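Local coordinates for protein mannan endo-1,6-alpha-mannosidase (PDB 6RY0) that probably cleaves alpha-1,6-mannosidic linkages, as a glycosyl hydrolase family 76 enzyme implicated in transferring GPI-anchored glycoproteins into the fungal cell wall, at residues A[26-30]-A[357-361]; A[42-46]-A[366-370]. One frame throughout, in Å; residues are numbered along the deposited sequence.

Contact 1. Residues A[26-30]-A[357-361]; sequences QYYKI and VKQCV
Val357 lies against three side chains of the N-terminal segment, its two methyl branches turned to different partners. CG1 and CB pack on the CB of Tyr28, with Val357 CB 4.0 Å from Tyr28 CB, while CG2 meets the end of Ile30 tip to tip, 3.9 Å from Ile30 CD1. The same CG2 also touches the amide of Gln26. That amide is held by its own segment: Gln26 NE2 gives a nearly straight bond of 2.7 Å to Tyr28 O, which lies close to the amide plane, and this fixes the rotation that leaves OE1 beside Lys358, 3.4 Å from Lys358 CD. With its CG beside the backbone N (chi1 -69°), Tyr28 brings the ring edge to Cys360, CE2 standing 3.9 Å from Cys360 CB, while Tyr27 CD1 sits over one face. No direct hydrogen bond crosses; a water does the work, accepting from Tyr28 N and donating to Val357 O and to Cys360 O. Residue Cys360 is the centre of an inverse gamma turn. The contact thus lays the start of the modelled chain along the C-terminal end of helix 342-358, with helix 33-48 against Tyr28 and helix 389-401 behind Val357 and Cys360.

Contact 2. Residues A[42-46]-A[366-370]; sequences TLAYD and GRRCG
Asp46 OD2 is gripped by two donors, Arg367 NE at 2.9 Å and a water 2.7 Å from Asp46 OD2. The water also donates to Arg367 O, joining the acid to the backbone of the residue it pairs with. Arg367 NH2 completes a side-on salt bridge with a straighter bond of 2.8 Å to Asp46 OD1. Both oxygens lie near the guanidinium plane, but the carboxylate is turned 42° against it: NH2 meets OD1 from above the carboxylate, and NE comes to OD2 on the syn side, though 28° out of the carboxylate plane. The arginine chain runs extended from CG to NE, carrying the charged group from the 366-370 loop to helix 33-48, and its NH1 bonds Tyr27 OH. Thr42 sets its methyl over the centre of one guanidinium face, CG2 3.4 Å from Arg367 CZ; the rotation that turns CG2 to the arginine leaves OG1 turned back to Glu38 O. The Tyr45 ring stands almost perpendicular to the guanidinium, CD1 near its edge. Deeper in, Leu43 CD2 packs at 3.8 Å on Cys369 SG, the sulfur disulfide-bonded to Cys360. Arg367 and Arg368 form a classic beta bulge facing Gly362. A leucine in place of Arg367 would probably leave Asp46 without its countercharge and Tyr27 OH without the NH1 it bonds. With one carboxylate answered by two nitrogens and a water, Asp46 is likely to stay ionised, and the loop is held to the helix by the Asp46-Arg367 ion pair and, deeper in, by Leu43 on Cys369.

Followed from the N terminus, the chain supplies the first segment of contact 1 at 26-30, in the loop before helix 33-48, and then, on that helix, the first half of contact 2. More than 300 residues later it comes back at the end of helix 342-358, where 357-361 closes contact 1, and continues into the loop at 366-370, which closes contact 2. The two closures therefore cross rather than nest. Their centres lie about 9 Å apart, and the disulfide between Cys360 and Cys369 joins the two returning segments. Together they tie the start of the modelled chain and helix 33-48 to the end of helix 342-358 and the loop after it, away from the calcium site.

Contact 1. Residues A[26-30]-A[357-361]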
ATOM      1  N   GLN A  26     -16.160 -23.900  -7.046  1.00 22.00           N
ATOM      2  CA  GLN A  26     -15.746 -22.497  -7.008  1.00 19.64           C
ATOM      3  C   GLN A  26     -16.923 -21.617  -7.438  1.00 17.34           C
ATOM      4  O   GLN A  26     -17.744 -22.023  -8.257  1.00 19.32           O
ATOM      5  CB  GLN A  26     -14.528 -22.333  -7.921  1.00 20.59           C
ATOM      6  CG  GLN A  26     -13.996 -20.975  -8.201  1.00 20.67           C
ATOM      7  CD  GLN A  26     -12.740 -21.054  -9.051  1.00 19.77           C
ATOM      8  OE1 GLN A  26     -11.855 -21.858  -8.786  1.00 20.35           O
ATOM      9  NE2 GLN A  26     -12.663 -20.220 -10.075  1.00 20.21           N
ATOM     10  N   TYR A  27     -17.015 -20.425  -6.865  1.00 14.30           N
ATOM     11  CA  TYR A  27     -18.093 -19.493  -7.143  1.00 12.78           C
ATOM     12  C   TYR A  27     -17.706 -18.536  -8.276  1.00 12.11           C
ATOM     13  O   TYR A  27     -18.420 -18.386  -9.267  1.00 15.23           O
ATOM     14  CB  TYR A  27     -18.444 -18.747  -5.862  1.00 11.36           C
ATOM     15  CG  TYR A  27     -19.598 -17.791  -5.953  1.00 10.56           C
ATOM     16  CD1 TYR A  27     -19.433 -16.529  -6.508  1.00 10.41           C
ATOM     17  CD2 TYR A  27     -20.850 -18.143  -5.470  1.00 11.47           C
ATOM     18  CE1 TYR A  27     -20.470 -15.616  -6.555  1.00 10.88           C
ATOM     19  CE2 TYR A  27     -21.892 -17.256  -5.492  1.00 10.83           C
ATOM     20  CZ  TYR A  27     -21.707 -15.982  -6.057  1.00 10.37           C
ATOM     21  OH  TYR A  27     -22.693 -15.039  -6.100  1.00 10.83           O
ATOM     22  N   TYR A  28     -16.576 -17.865  -8.127  1.00 10.94           N
ATOM     23  CA  TYR A  28     -16.127 -16.861  -9.071  1.00 11.19           C
ATOM     24  C   TYR A  28     -15.478 -17.480 -10.297  1.00 13.11           C
ATOM     25  O   TYR A  28     -14.740 -18.457 -10.172  1.00 16.87           O
ATOM     26  CB  TYR A  28     -15.137 -15.937  -8.386  1.00 10.86           C
ATOM     27  CG  TYR A  28     -15.775 -15.047  -7.333  1.00  9.46           C
ATOM     28  CD1 TYR A  28     -16.762 -14.150  -7.690  1.00 10.09           C
ATOM     29  CD2 TYR A  28     -15.442 -15.149  -5.992  1.00  9.92           C
ATOM     30  CE1 TYR A  28     -17.350 -13.333  -6.728  1.00  9.77           C
ATOM     31  CE2 TYR A  28     -16.043 -14.344  -5.039  1.00 10.13           C
ATOM     32  CZ  TYR A  28     -16.976 -13.429  -5.416  1.00  9.38           C
ATOM     33  OH  TYR A  28     -17.585 -12.590  -4.493  1.00 10.09           O
ATOM     34  N   LYS A  29     -15.768 -16.902 -11.452  1.00 11.19           N
ATOM     35  CA  LYS A  29     -15.144 -17.255 -12.714  0.56 11.72           C
ATOM     36  C   LYS A  29     -14.209 -16.136 -13.138  1.00 11.08           C
ATOM     37  O   LYS A  29     -14.541 -14.953 -13.013  1.00 11.35           O
ATOM     38  CB  LYS A  29     -16.210 -17.455 -13.788  0.56 13.61           C
ATOM     39  CG  LYS A  29     -16.978 -18.756 -13.655  0.56 15.28           C
ATOM     40  CD  LYS A  29     -18.116 -18.816 -14.669  0.56 16.61           C
ATOM     41  CE  LYS A  29     -18.631 -20.212 -14.884  0.56 18.82           C
ATOM     42  NZ  LYS A  29     -18.996 -20.919 -13.643  0.56 20.49           N
ATOM     43  N   ILE A  30     -13.056 -16.506 -13.683  1.00 11.22           N
ATOM     44  CA  ILE A  30     -12.064 -15.508 -14.065  1.00 10.72           C
ATOM     45  C   ILE A  30     -11.389 -15.867 -15.397  1.00 12.34           C
ATOM     46  O   ILE A  30     -10.207 -15.564 -15.604  1.00 12.68           O
ATOM     47  CB  ILE A  30     -10.989 -15.277 -12.970  1.00 10.79           C
ATOM     48  CG1 ILE A  30     -10.330 -16.576 -12.537  1.00 11.83           C
ATOM     49  CG2 ILE A  30     -11.610 -14.524 -11.766  1.00 11.09           C
ATOM     50  CD1 ILE A  30      -9.037 -16.387 -11.776  1.00 12.89           C
ATOM     51  N   VAL A 357      -9.471 -17.038  -5.707  1.00  8.05           N
ATOM     52  CA  VAL A 357     -10.904 -17.254  -5.961  1.00  8.82           C
ATOM     53  C   VAL A 357     -11.321 -18.690  -5.665  1.00  8.84           C
ATOM     54  O   VAL A 357     -12.464 -18.921  -5.284  1.00  9.51           O
ATOM     55  CB  VAL A 357     -11.378 -16.828  -7.337  1.00  9.68           C
ATOM     56  CG1 VAL A 357     -11.262 -15.323  -7.516  1.00 10.55           C
ATOM     57  CG2 VAL A 357     -10.722 -17.563  -8.460  1.00 10.61           C
ATOM     58  N   LYS A 358     -10.423 -19.663  -5.787  0.95  8.55           N
ATOM     59  CA  LYS A 358     -10.790 -21.061  -5.503  0.95  9.60           C
ATOM     60  C   LYS A 358     -11.285 -21.232  -4.072  0.95  9.09           C
ATOM     61  O   LYS A 358     -12.140 -22.087  -3.831  0.95 11.02           O
ATOM     62  CB  LYS A 358      -9.611 -21.978  -5.778  0.95 11.38           C
ATOM     63  CG  LYS A 358      -9.858 -23.427  -5.452  0.95 16.66           C
ATOM     64  CD  LYS A 358     -10.632 -24.102  -6.533  0.95 22.10           C
ATOM     65  CE  LYS A 358     -10.795 -25.592  -6.250  0.95 25.61           C
ATOM     66  NZ  LYS A 358     -11.700 -26.223  -7.240  0.95 28.25           N
ATOM     67  N   GLN A 359     -10.765 -20.434  -3.123  1.00  8.43           N
ATOM     68  CA  GLN A 359     -11.169 -20.551  -1.746  1.00  8.60           C
ATOM     69  C   GLN A 359     -12.214 -19.541  -1.320  1.00  8.11           C
ATOM     70  O   GLN A 359     -12.630 -19.564  -0.160  1.00  9.04           O
ATOM     71  CB  GLN A 359      -9.968 -20.593  -0.788  1.00  9.12           C
ATOM     72  CG  GLN A 359      -9.074 -19.360  -0.800  1.00  8.80           C
ATOM     73  CD  GLN A 359      -9.647 -18.186  -0.017  1.00  8.43           C
ATOM     74  OE1 GLN A 359      -9.946 -18.294   1.180  1.00  8.90           O
ATOM     75  NE2 GLN A 359      -9.803 -17.058  -0.682  1.00  8.37           N
ATOM     76  N   CYS A 360     -12.713 -18.709  -2.242  1.00  7.99           N
ATOM     77  CA  CYS A 360     -13.822 -17.809  -1.926  1.00  8.13           C
ATOM     78  C   CYS A 360     -15.136 -18.557  -2.127  1.00  8.34           C
ATOM     79  O   CYS A 360     -15.880 -18.327  -3.082  1.00  8.83           O
ATOM     80  CB  CYS A 360     -13.795 -16.548  -2.760  1.00  8.48           C
ATOM     81  SG  CYS A 360     -12.415 -15.427  -2.417  1.00  8.22           S
ATOM     82  N   VAL A 361     -15.409 -19.470  -1.189  1.00  8.72           N
ATOM     83  CA  VAL A 361     -16.553 -20.365  -1.264  1.00  9.21           C
ATOM     84  C   VAL A 361     -17.233 -20.491   0.093  1.00  9.61           C
ATOM     85  O   VAL A 361     -18.058 -21.379   0.288  1.00 11.12           O
ATOM     86  CB  VAL A 361     -16.153 -21.756  -1.775  1.00 10.42           C
ATOM     87  CG1 VAL A 361     -15.692 -21.673  -3.215  1.00 11.82           C
ATOM     88  CG2 VAL A 361     -15.105 -22.414  -0.891  1.00 10.69           C
TER
HETATM   89  O   HOH W   1     -15.116 -18.680  -5.715  1.00 11.11           O

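Contact 2. Residues A[42-46]-A[366-370]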
ATOM      1  N   THR A  42     -18.566  -8.148  -7.973  1.00  8.12           N
ATOM      2  CA  THR A  42     -19.152  -8.797  -6.804  1.00  8.29           C
ATOM      3  C   THR A  42     -18.226  -8.739  -5.610  1.00  7.59           C
ATOM      4  O   THR A  42     -18.674  -8.502  -4.474  1.00  7.92           O
ATOM      5  CB  THR A  42     -19.530 -10.252  -7.165  1.00  9.62           C
ATOM      6  OG1 THR A  42     -20.376 -10.265  -8.319  1.00 12.10           O
ATOM      7  CG2 THR A  42     -20.194 -10.964  -6.006  1.00  9.73           C
ATOM      8  N   LEU A  43     -16.929  -8.896  -5.846  1.00  7.23           N
ATOM      9  CA  LEU A  43     -15.952  -8.763  -4.770  1.00  7.24           C
ATOM     10  C   LEU A  43     -15.941  -7.327  -4.233  1.00  7.09           C
ATOM     11  O   LEU A  43     -15.756  -7.104  -3.018  1.00  7.36           O
ATOM     12  CB  LEU A  43     -14.564  -9.154  -5.271  1.00  7.19           C
ATOM     13  CG  LEU A  43     -14.378 -10.657  -5.476  1.00  7.29           C
ATOM     14  CD1 LEU A  43     -13.231 -10.911  -6.432  1.00  7.91           C
ATOM     15  CD2 LEU A  43     -14.161 -11.346  -4.163  1.00  8.22           C
ATOM     16  N   ALA A  44     -16.130  -6.339  -5.098  1.00  7.21           N
ATOM     17  CA  ALA A  44     -16.181  -4.951  -4.669  1.00  7.36           C
ATOM     18  C   ALA A  44     -17.403  -4.722  -3.776  1.00  7.16           C
ATOM     19  O   ALA A  44     -17.348  -3.960  -2.805  1.00  7.59           O
ATOM     20  CB  ALA A  44     -16.165  -4.006  -5.869  1.00  7.72           C
ATOM     21  N   TYR A  45     -18.520  -5.348  -4.115  1.00  7.57           N
ATOM     22  CA  TYR A  45     -19.730  -5.297  -3.291  1.00  7.68           C
ATOM     23  C   TYR A  45     -19.468  -5.931  -1.926  1.00  7.09           C
ATOM     24  O   TYR A  45     -19.781  -5.335  -0.899  1.00  7.70           O
ATOM     25  CB  TYR A  45     -20.871  -6.008  -4.066  1.00  8.20           C
ATOM     26  CG  TYR A  45     -22.147  -6.096  -3.274  1.00  8.03           C
ATOM     27  CD1 TYR A  45     -22.358  -7.113  -2.362  1.00  9.08           C
ATOM     28  CD2 TYR A  45     -23.163  -5.140  -3.453  1.00  8.92           C
ATOM     29  CE1 TYR A  45     -23.563  -7.131  -1.598  1.00  9.72           C
ATOM     30  CE2 TYR A  45     -24.340  -5.174  -2.717  1.00 10.01           C
ATOM     31  CZ  TYR A  45     -24.501  -6.131  -1.785  1.00  9.83           C
ATOM     32  OH  TYR A  45     -25.634  -6.170  -1.007  1.00 11.23           O
ATOM     33  N   ASP A  46     -18.928  -7.146  -1.897  1.00  7.38           N
ATOM     34  CA  ASP A  46     -18.716  -7.818  -0.625  1.00  7.75           C
ATOM     35  C   ASP A  46     -17.733  -7.083   0.256  1.00  7.64           C
ATOM     36  O   ASP A  46     -17.923  -7.039   1.467  1.00  8.60           O
ATOM     37  CB  ASP A  46     -18.268  -9.259  -0.825  1.00  7.78           C
ATOM     38  CG  ASP A  46     -19.424 -10.218  -1.052  1.00  8.57           C
ATOM     39  OD1 ASP A  46     -20.592  -9.768  -1.010  1.00  9.73           O
ATOM     40  OD2 ASP A  46     -19.158 -11.445  -1.249  1.00  9.50           O
ATOM     41  N   GLY A 366     -21.751 -18.595   0.177  1.00 10.46           N
ATOM     42  CA  GLY A 366     -21.157 -19.456  -0.841  1.00 10.61           C
ATOM     43  C   GLY A 366     -20.006 -18.802  -1.600  1.00  9.34           C
ATOM     44  O   GLY A 366     -19.451 -19.416  -2.499  1.00  9.40           O
ATOM     45  N   ARG A 367     -19.632 -17.582  -1.218  1.00  8.84           N
ATOM     46  CA  ARG A 367     -18.568 -16.861  -1.911  1.00  8.55           C
ATOM     47  C   ARG A 367     -17.691 -16.101  -0.932  1.00  8.28           C
ATOM     48  O   ARG A 367     -16.861 -15.296  -1.360  1.00  8.42           O
ATOM     49  CB  ARG A 367     -19.148 -15.919  -2.964  1.00  9.09           C
ATOM     50  CG  ARG A 367     -19.922 -14.752  -2.385  1.00  9.22           C
ATOM     51  CD  ARG A 367     -20.698 -14.000  -3.457  1.00  9.19           C
ATOM     52  NE  ARG A 367     -21.168 -12.747  -2.940  1.00  9.39           N
ATOM     53  CZ  ARG A 367     -22.151 -12.010  -3.446  1.00  9.45           C
ATOM     54  NH1 ARG A 367     -22.900 -12.448  -4.440  1.00  9.75           N
ATOM     55  NH2 ARG A 367     -22.378 -10.803  -2.940  1.00  9.93           N
ATOM     56  N   ARG A 368     -17.821 -16.352   0.364  1.00  8.43           N
ATOM     57  CA  ARG A 368     -17.028 -15.605   1.333  1.00  8.59           C
ATOM     58  C   ARG A 368     -15.556 -15.978   1.162  1.00  8.18           C
ATOM     59  O   ARG A 368     -15.214 -17.144   0.979  1.00  8.47           O
ATOM     60  CB  ARG A 368     -17.517 -15.882   2.753  1.00  9.98           C
ATOM     61  CG  ARG A 368     -16.845 -15.070   3.867  1.00 11.79           C
ATOM     62  CD  ARG A 368     -17.417 -15.420   5.264  1.00 15.04           C
ATOM     63  NE  ARG A 368     -16.785 -14.590   6.269  1.00 16.71           N
ATOM     64  CZ  ARG A 368     -16.628 -14.812   7.559  1.00 18.16           C
ATOM     65  NH1 ARG A 368     -16.932 -15.958   8.145  1.00 21.38           N
ATOM     66  NH2 ARG A 368     -15.994 -13.847   8.246  1.00 17.93           N
ATOM     67  N   CYS A 369     -14.685 -14.974   1.275  1.00  8.08           N
ATOM     68  CA  CYS A 369     -13.254 -15.150   1.047  1.00  8.26           C
ATOM     69  C   CYS A 369     -12.472 -15.264   2.348  1.00  8.12           C
ATOM     70  O   CYS A 369     -12.597 -14.448   3.251  1.00  9.12           O
ATOM     71  CB  CYS A 369     -12.700 -13.969   0.253  1.00  8.44           C
ATOM     72  SG  CYS A 369     -13.284 -13.826  -1.461  1.00  8.27           S
ATOM     73  N   GLY A 370     -11.587 -16.258   2.361  1.00  8.40           N
ATOM     74  CA  GLY A 370     -10.572 -16.370   3.391  1.00  8.55           C
ATOM     75  C   GLY A 370      -9.205 -15.956   2.872  1.00  7.78           C
ATOM     76  O   GLY A 370      -9.065 -15.326   1.820  1.00  8.15           O
TER
HETATM   77  O   HOH W   2     -16.810 -12.599  -1.913  1.00  8.89           O